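Local coordinates for protein PfkB (Polaromonas sp. JS666, PDB 4DU5) that is probably a carbohydrate kinase of the PfkB (ribokinase-like) family, transferring a phosphate group from ATP to a sugar or related substrate, at residues V75-R80 with S102-D107; A108-G113 with G134-H139. One frame throughout, in Å; residues are numbered along the deposited sequence.

Contact 1 of 2, residues V75-R80 with S102-D107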
ATOM      1  N   VAL A  75      12.963   6.892 -25.821  1.00 29.21           N
ATOM      2  CA  VAL A  75      13.025   7.357 -24.444  1.00 28.90           C
ATOM      3  C   VAL A  75      13.447   6.240 -23.495  1.00 29.01           C
ATOM      4  O   VAL A  75      12.871   5.130 -23.515  1.00 29.01           O
ATOM      5  CB  VAL A  75      11.649   7.864 -23.977  1.00 29.07           C
ATOM      6  CG1 VAL A  75      11.721   8.381 -22.547  1.00 29.24           C
ATOM      7  CG2 VAL A  75      11.100   8.924 -24.935  1.00 28.90           C
ATOM      8  N   GLY A  76      14.426   6.550 -22.647  1.00 28.49           N
ATOM      9  CA  GLY A  76      14.856   5.641 -21.610  1.00 28.19           C
ATOM     10  C   GLY A  76      14.535   6.187 -20.240  1.00 28.77           C
ATOM     11  O   GLY A  76      14.835   7.359 -19.952  1.00 29.48           O
ATOM     12  N   TRP A  77      13.941   5.339 -19.390  1.00 28.66           N
ATOM     13  CA  TRP A  77      13.601   5.694 -18.016  1.00 28.54           C
ATOM     14  C   TRP A  77      14.457   4.973 -16.987  1.00 29.29           C
ATOM     15  O   TRP A  77      14.706   3.773 -17.105  1.00 30.22           O
ATOM     16  CB  TRP A  77      12.153   5.356 -17.775  1.00 28.25           C
ATOM     17  CG  TRP A  77      11.675   5.523 -16.355  1.00 27.71           C
ATOM     18  CD1 TRP A  77      11.941   6.569 -15.500  1.00 27.74           C
ATOM     19  CD2 TRP A  77      10.808   4.633 -15.644  1.00 25.66           C
ATOM     20  NE1 TRP A  77      11.308   6.367 -14.300  1.00 27.04           N
ATOM     21  CE2 TRP A  77      10.610   5.186 -14.357  1.00 26.19           C
ATOM     22  CE3 TRP A  77      10.192   3.417 -15.962  1.00 22.86           C
ATOM     23  CZ2 TRP A  77       9.819   4.570 -13.403  1.00 24.83           C
ATOM     24  CZ3 TRP A  77       9.428   2.793 -15.018  1.00 22.88           C
ATOM     25  CH2 TRP A  77       9.231   3.372 -13.751  1.00 26.39           C
ATOM     26  N   ALA A  78      14.895   5.697 -15.969  1.00 29.18           N
ATOM     27  CA  ALA A  78      15.678   5.105 -14.905  1.00 29.40           C
ATOM     28  C   ALA A  78      14.926   5.186 -13.574  1.00 29.83           C
ATOM     29  O   ALA A  78      14.482   6.266 -13.163  1.00 30.54           O
ATOM     30  CB  ALA A  78      16.993   5.804 -14.797  1.00 29.44           C
ATOM     31  N   SER A  79      14.781   4.052 -12.897  1.00 29.76           N
ATOM     32  CA  SER A  79      14.044   4.003 -11.630  1.00 29.96           C
ATOM     33  C   SER A  79      14.310   2.698 -10.815  1.00 30.75           C
ATOM     34  O   SER A  79      15.049   1.790 -11.250  1.00 31.39           O
ATOM     35  CB  SER A  79      12.543   4.203 -11.891  1.00 29.30           C
ATOM     36  OG  SER A  79      11.890   4.811 -10.802  1.00 28.65           O
ATOM     37  N   ARG A  80      13.721   2.621  -9.622  1.00 30.84           N
ATOM     38  CA  ARG A  80      13.703   1.385  -8.853  1.00 30.49           C
ATOM     39  C   ARG A  80      12.246   1.086  -8.627  1.00 29.81           C
ATOM     40  O   ARG A  80      11.441   2.010  -8.562  1.00 29.77           O
ATOM     41  CB  ARG A  80      14.385   1.560  -7.483  1.00 31.00           C
ATOM     42  CG  ARG A  80      15.840   2.057  -7.478  1.00 30.58           C
ATOM     43  CD  ARG A  80      16.430   1.861  -6.088  1.00 30.98           C
ATOM     44  NE  ARG A  80      16.703   0.440  -5.907  1.00 33.58           N
ATOM     45  CZ  ARG A  80      17.880  -0.127  -6.160  1.00 33.39           C
ATOM     46  NH1 ARG A  80      18.904   0.610  -6.544  1.00 33.69           N
ATOM     47  NH2 ARG A  80      18.033  -1.426  -6.027  1.00 33.84           N
ATOM     48  N   SER A 102      15.518  -0.875 -19.394  1.00 33.62           N
ATOM     49  CA  SER A 102      16.728  -1.598 -18.983  1.00 32.45           C
ATOM     50  C   SER A 102      17.355  -1.070 -17.696  1.00 31.93           C
ATOM     51  O   SER A 102      18.112  -1.770 -17.040  1.00 32.11           O
ATOM     52  CB  SER A 102      17.769  -1.567 -20.112  1.00 32.02           C
ATOM     53  OG  SER A 102      18.075  -0.234 -20.470  1.00 30.35           O
ATOM     54  N   HIS A 103      17.044   0.163 -17.329  1.00 31.23           N
ATOM     55  CA  HIS A 103      17.664   0.736 -16.145  1.00 30.45           C
ATOM     56  C   HIS A 103      16.689   0.924 -15.016  1.00 30.24           C
ATOM     57  O   HIS A 103      16.929   1.711 -14.089  1.00 29.55           O
ATOM     58  CB  HIS A 103      18.437   2.007 -16.474  1.00 30.42           C
ATOM     59  CG  HIS A 103      19.711   1.736 -17.205  1.00 29.16           C
ATOM     60  ND1 HIS A 103      20.950   2.006 -16.665  1.00 27.40           N
ATOM     61  CD2 HIS A 103      19.939   1.158 -18.408  1.00 27.15           C
ATOM     62  CE1 HIS A 103      21.889   1.617 -17.511  1.00 26.60           C
ATOM     63  NE2 HIS A 103      21.303   1.122 -18.586  1.00 27.63           N
ATOM     64  N   VAL A 104      15.611   0.150 -15.083  1.00 29.95           N
ATOM     65  CA  VAL A 104      14.749   0.027 -13.949  1.00 31.10           C
ATOM     66  C   VAL A 104      15.183  -1.193 -13.152  1.00 31.64           C
ATOM     67  O   VAL A 104      14.985  -2.334 -13.569  1.00 31.65           O
ATOM     68  CB  VAL A 104      13.282  -0.078 -14.348  1.00 31.59           C
ATOM     69  CG1 VAL A 104      12.408  -0.074 -13.110  1.00 31.09           C
ATOM     70  CG2 VAL A 104      12.900   1.081 -15.272  1.00 32.72           C
ATOM     71  N   VAL A 105      15.814  -0.938 -12.015  1.00 32.31           N
ATOM     72  CA  VAL A 105      16.146  -1.999 -11.097  1.00 33.31           C
ATOM     73  C   VAL A 105      14.867  -2.439 -10.384  1.00 33.75           C
ATOM     74  O   VAL A 105      14.198  -1.645  -9.720  1.00 34.27           O
ATOM     75  CB  VAL A 105      17.173  -1.542 -10.051  1.00 33.64           C
ATOM     76  CG1 VAL A 105      17.494  -2.681  -9.094  1.00 34.23           C
ATOM     77  CG2 VAL A 105      18.446  -1.012 -10.721  1.00 33.64           C
ATOM     78  N   CYS A 106      14.531  -3.705 -10.532  1.00 33.80           N
ATOM     79  CA  CYS A 106      13.513  -4.297  -9.731  1.00 34.24           C
ATOM     80  C   CYS A 106      14.177  -5.055  -8.588  1.00 34.51           C
ATOM     81  O   CYS A 106      14.617  -6.188  -8.753  1.00 34.90           O
ATOM     82  CB  CYS A 106      12.710  -5.206 -10.604  1.00 34.16           C
ATOM     83  SG  CYS A 106      12.151  -4.308 -12.038  1.00 36.88           S
ATOM     84  N   ASP A 107      14.241  -4.401  -7.434  1.00 34.65           N
ATOM     85  CA  ASP A 107      14.889  -4.901  -6.237  1.00 35.02           C
ATOM     86  C   ASP A 107      13.917  -5.571  -5.273  1.00 35.47           C
ATOM     87  O   ASP A 107      13.182  -4.878  -4.568  1.00 36.01           O
ATOM     88  CB  ASP A 107      15.526  -3.718  -5.524  1.00 35.02           C
ATOM     89  CG  ASP A 107      16.255  -4.110  -4.262  1.00 35.63           C
ATOM     90  OD1 ASP A 107      15.972  -5.189  -3.687  1.00 34.92           O
ATOM     91  OD2 ASP A 107      17.117  -3.311  -3.834  1.00 37.09           O
TER
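Ser79 and Arg80 run beside Val104 and Val105 as a short parallel ladder, the axes of strands 75-80 and 104-106 approaching to 4.6 Å with 24° between their directions. The amide N of Val105 donates to Ser79 O at 2.9 Å, with an N-H...O angle of 137°. One step back, the bond from Ser79 N to His103 O is weak at 3.4 Å, where the chain turns a corner through Ser102 and His103. A CA-H...O contact supplements the ladder, Arg80 CA lying 3.2 Å from Val105 O. The pairing closes a beta-alpha-beta unit, strand 75-81, helix 85-95 and strand 100-106, whose last strand forms one border, within this chain, of the large, mainly parallel sheet of the ribokinase-like fold.

Trp77, Ser79 and Val104 occupy the sheet face that carries helix 85-95. Val104 CG2, turned anti to the carbonyl carbon, comes at the indole at a slant and approaches Trp77 CE3 to 3.6 Å. Leu91 and Met94 of the helix continue this apolar layer, while the indole NE1 and Ser79 OG both hydrogen-bond to Gly33 O, which satisfies the polar groups of these buried residues.

On the opposite face of the sheet, the Arg80 and Val105 side chains run alongside each other in a common direction. The arginine chain bends at chi3 (75°), bringing the guanidinium alongside Val105, whose CG1 sits over one of its faces, 3.4 Å from Arg80 NH2. That same NH2 forms a salt bridge with Asp107 OD2 at 3.0 Å, although the hydrogen bond within it is bent and weak. The other guanidinium nitrogens are occupied as well, NE by Gln110 OE1 and NH1 by Asp144, and Asp107 uses its second carboxylate oxygen to accept from Thr109 N.

Contact 2 of 2, residues A108-G113 with G134-H139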
ATOM      1  N   ALA A 108      13.950  -6.901  -5.183  1.00 35.90           N
ATOM      2  CA  ALA A 108      13.029  -7.635  -4.297  1.00 36.51           C
ATOM      3  C   ALA A 108      12.968  -7.221  -2.794  1.00 37.01           C
ATOM      4  O   ALA A 108      12.009  -7.557  -2.117  1.00 37.54           O
ATOM      5  CB  ALA A 108      13.217  -9.139  -4.443  1.00 36.26           C
ATOM      6  N   THR A 109      13.965  -6.485  -2.296  1.00 37.53           N
ATOM      7  CA  THR A 109      14.075  -6.099  -0.869  1.00 37.79           C
ATOM      8  C   THR A 109      13.374  -4.775  -0.525  1.00 37.99           C
ATOM      9  O   THR A 109      13.406  -4.293   0.623  1.00 38.36           O
ATOM     10  CB  THR A 109      15.574  -5.979  -0.480  1.00 37.83           C
ATOM     11  OG1 THR A 109      16.167  -7.283  -0.503  1.00 38.66           O
ATOM     12  CG2 THR A 109      15.781  -5.336   0.916  1.00 39.08           C
ATOM     13  N   GLN A 110      12.773  -4.159  -1.536  1.00 37.71           N
ATOM     14  CA  GLN A 110      12.274  -2.796  -1.392  1.00 36.44           C
ATOM     15  C   GLN A 110      10.851  -2.760  -1.908  1.00 35.47           C
ATOM     16  O   GLN A 110      10.440  -3.668  -2.641  1.00 34.58           O
ATOM     17  CB  GLN A 110      13.167  -1.832  -2.168  1.00 36.61           C
ATOM     18  CG  GLN A 110      14.649  -1.887  -1.814  1.00 35.97           C
ATOM     19  CD  GLN A 110      15.445  -0.889  -2.625  1.00 37.07           C
ATOM     20  OE1 GLN A 110      15.125  -0.636  -3.786  1.00 37.48           O
ATOM     21  NE2 GLN A 110      16.476  -0.296  -2.016  1.00 36.83           N
ATOM     22  N   LYS A 111      10.107  -1.718  -1.522  1.00 34.53           N
ATOM     23  CA  LYS A 111       8.658  -1.630  -1.854  1.00 33.56           C
ATOM     24  C   LYS A 111       8.234  -0.604  -2.951  1.00 31.86           C
ATOM     25  O   LYS A 111       8.844   0.437  -3.098  1.00 31.03           O
ATOM     26  CB  LYS A 111       7.823  -1.512  -0.573  1.00 33.82           C
ATOM     27  CG  LYS A 111       8.617  -1.111   0.663  1.00 35.61           C
ATOM     28  CD  LYS A 111       7.853  -1.437   1.940  1.00 40.15           C
ATOM     29  CE  LYS A 111       8.700  -1.268   3.212  1.00 42.69           C
ATOM     30  NZ  LYS A 111       8.068  -2.031   4.357  1.00 43.26           N
ATOM     31  N   THR A 112       7.213  -0.949  -3.738  1.00 30.84           N
ATOM     32  CA  THR A 112       6.690  -0.065  -4.796  1.00 29.93           C
ATOM     33  C   THR A 112       5.711   0.949  -4.227  1.00 28.97           C
ATOM     34  O   THR A 112       4.822   0.583  -3.461  1.00 29.18           O
ATOM     35  CB  THR A 112       5.903  -0.831  -5.885  1.00 29.99           C
ATOM     36  OG1 THR A 112       6.750  -1.796  -6.522  1.00 31.88           O
ATOM     37  CG2 THR A 112       5.393   0.120  -6.934  1.00 29.01           C
ATOM     38  N   GLY A 113       5.856   2.207  -4.625  1.00 27.92           N
ATOM     39  CA  GLY A 113       4.931   3.249  -4.231  1.00 27.22           C
ATOM     40  C   GLY A 113       3.569   3.147  -4.877  1.00 26.92           C
ATOM     41  O   GLY A 113       3.402   2.496  -5.898  1.00 26.26           O
ATOM     42  N   GLY A 134       9.692   5.745   1.840  1.00 33.03           N
ATOM     43  CA  GLY A 134      10.592   4.617   1.983  1.00 32.59           C
ATOM     44  C   GLY A 134      10.526   3.598   0.864  1.00 32.54           C
ATOM     45  O   GLY A 134      10.952   2.461   1.073  1.00 33.01           O
ATOM     46  N   SER A 135      10.036   4.020  -0.316  1.00 31.75           N
ATOM     47  CA  SER A 135       9.859   3.165  -1.493  1.00 30.41           C
ATOM     48  C   SER A 135      11.183   2.881  -2.165  1.00 30.82           C
ATOM     49  O   SER A 135      12.187   3.536  -1.866  1.00 30.68           O
ATOM     50  CB  SER A 135       8.932   3.826  -2.508  1.00 29.66           C
ATOM     51  OG  SER A 135       9.656   4.756  -3.284  1.00 28.80           O
ATOM     52  N   ALA A 136      11.178   1.923  -3.095  1.00 31.12           N
ATOM     53  CA  ALA A 136      12.394   1.501  -3.771  1.00 31.72           C
ATOM     54  C   ALA A 136      13.050   2.698  -4.443  1.00 32.76           C
ATOM     55  O   ALA A 136      14.197   2.998  -4.182  1.00 33.01           O
ATOM     56  CB  ALA A 136      12.094   0.398  -4.770  1.00 31.52           C
ATOM     57  N   ALA A 137      12.297   3.398  -5.286  1.00 34.14           N
ATOM     58  CA  ALA A 137      12.748   4.649  -5.899  1.00 34.96           C
ATOM     59  C   ALA A 137      13.316   5.677  -4.930  1.00 35.43           C
ATOM     60  O   ALA A 137      14.237   6.383  -5.293  1.00 36.13           O
ATOM     61  CB  ALA A 137      11.627   5.277  -6.716  1.00 34.76           C
ATOM     62  N   SER A 138      12.798   5.793  -3.711  1.00 36.21           N
ATOM     63  CA  SER A 138      13.385   6.802  -2.815  1.00 37.60           C
ATOM     64  C   SER A 138      14.816   6.449  -2.435  1.00 39.13           C
ATOM     65  O   SER A 138      15.590   7.309  -2.029  1.00 39.84           O
ATOM     66  CB  SER A 138      12.521   7.119  -1.585  1.00 36.90           C
ATOM     67  OG  SER A 138      12.596   6.129  -0.589  1.00 36.28           O
ATOM     68  N   HIS A 139      15.178   5.185  -2.609  1.00 40.82           N
ATOM     69  CA  HIS A 139      16.519   4.740  -2.289  1.00 42.73           C
ATOM     70  C   HIS A 139      17.588   5.074  -3.332  1.00 43.68           C
ATOM     71  O   HIS A 139      18.756   4.802  -3.097  1.00 44.15           O
ATOM     72  CB  HIS A 139      16.519   3.243  -1.959  1.00 43.13           C
ATOM     73  CG  HIS A 139      15.901   2.938  -0.636  1.00 44.79           C
ATOM     74  ND1 HIS A 139      16.629   2.908   0.533  1.00 46.96           N
ATOM     75  CD2 HIS A 139      14.615   2.707  -0.287  1.00 46.62           C
ATOM     76  CE1 HIS A 139      15.819   2.654   1.545  1.00 48.81           C
ATOM     77  NE2 HIS A 139      14.590   2.529   1.074  1.00 48.91           N
TER
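Gln110 and Ala136 form the middle of this contact between two irregular segments, with Lys111 on its flank. The glutamine lays its side chain along the alanine, Gln110 CB standing 3.6 Å from Ala136 CB. With CG beside the backbone N (chi1 -55°) and the chain extended beyond it, the amide is carried past the alanine toward His139. Its oxygen, OE1, lies 3.4 Å from Ala136 CB and is hydrogen-bonded by Arg80 NE. NE2 reaches His139 instead, 3.5 Å from its CB, the amide and imidazole planes inclined by 32°.

Lys111 contributes chiefly through its backbone: Ala136 N donates to Lys111 O at 2.8 Å, a fairly straight bond of 157°. The CB of Ser135 packs against this same carbonyl oxygen, 3.4 Å away, while its OG hydrogen-bonds to Glu34. Lys111 also packs on Lys133 of the second subunit.

Segment 108-113 leads into strand 114-117 and segment 134-139 follows strand 128-131, both strands of the small four-stranded sheet that in this family serves as a lid. The contact thus ties together two connections between lid and main domain. One backbone hydrogen bond is the only one that crosses between the segments, and the rest is van der Waals packing of a glutamine whose amide oxygen is held from outside, so the glutamine's position probably owes something to Arg80 as well as to the two segments.

The two contacts follow one another along the chain, segment 102-107 running directly into 108-113, and their centres are 13 Å apart. Arg80 joins them: its NE is 2.9 Å from Gln110 OE1, a probable hydrogen bond, and its CB packs 3.5 Å from Ala137 N. Ser79 adds a looser touch, with OG 4.1 Å from Ala137 CB. The end of strand 75-81 in the main sheet therefore touches both connections to the lid sheet. In ribokinase-like enzymes the substrate sugar binds between lid and main domain; any bearing of this junction on lid movement remains an inference.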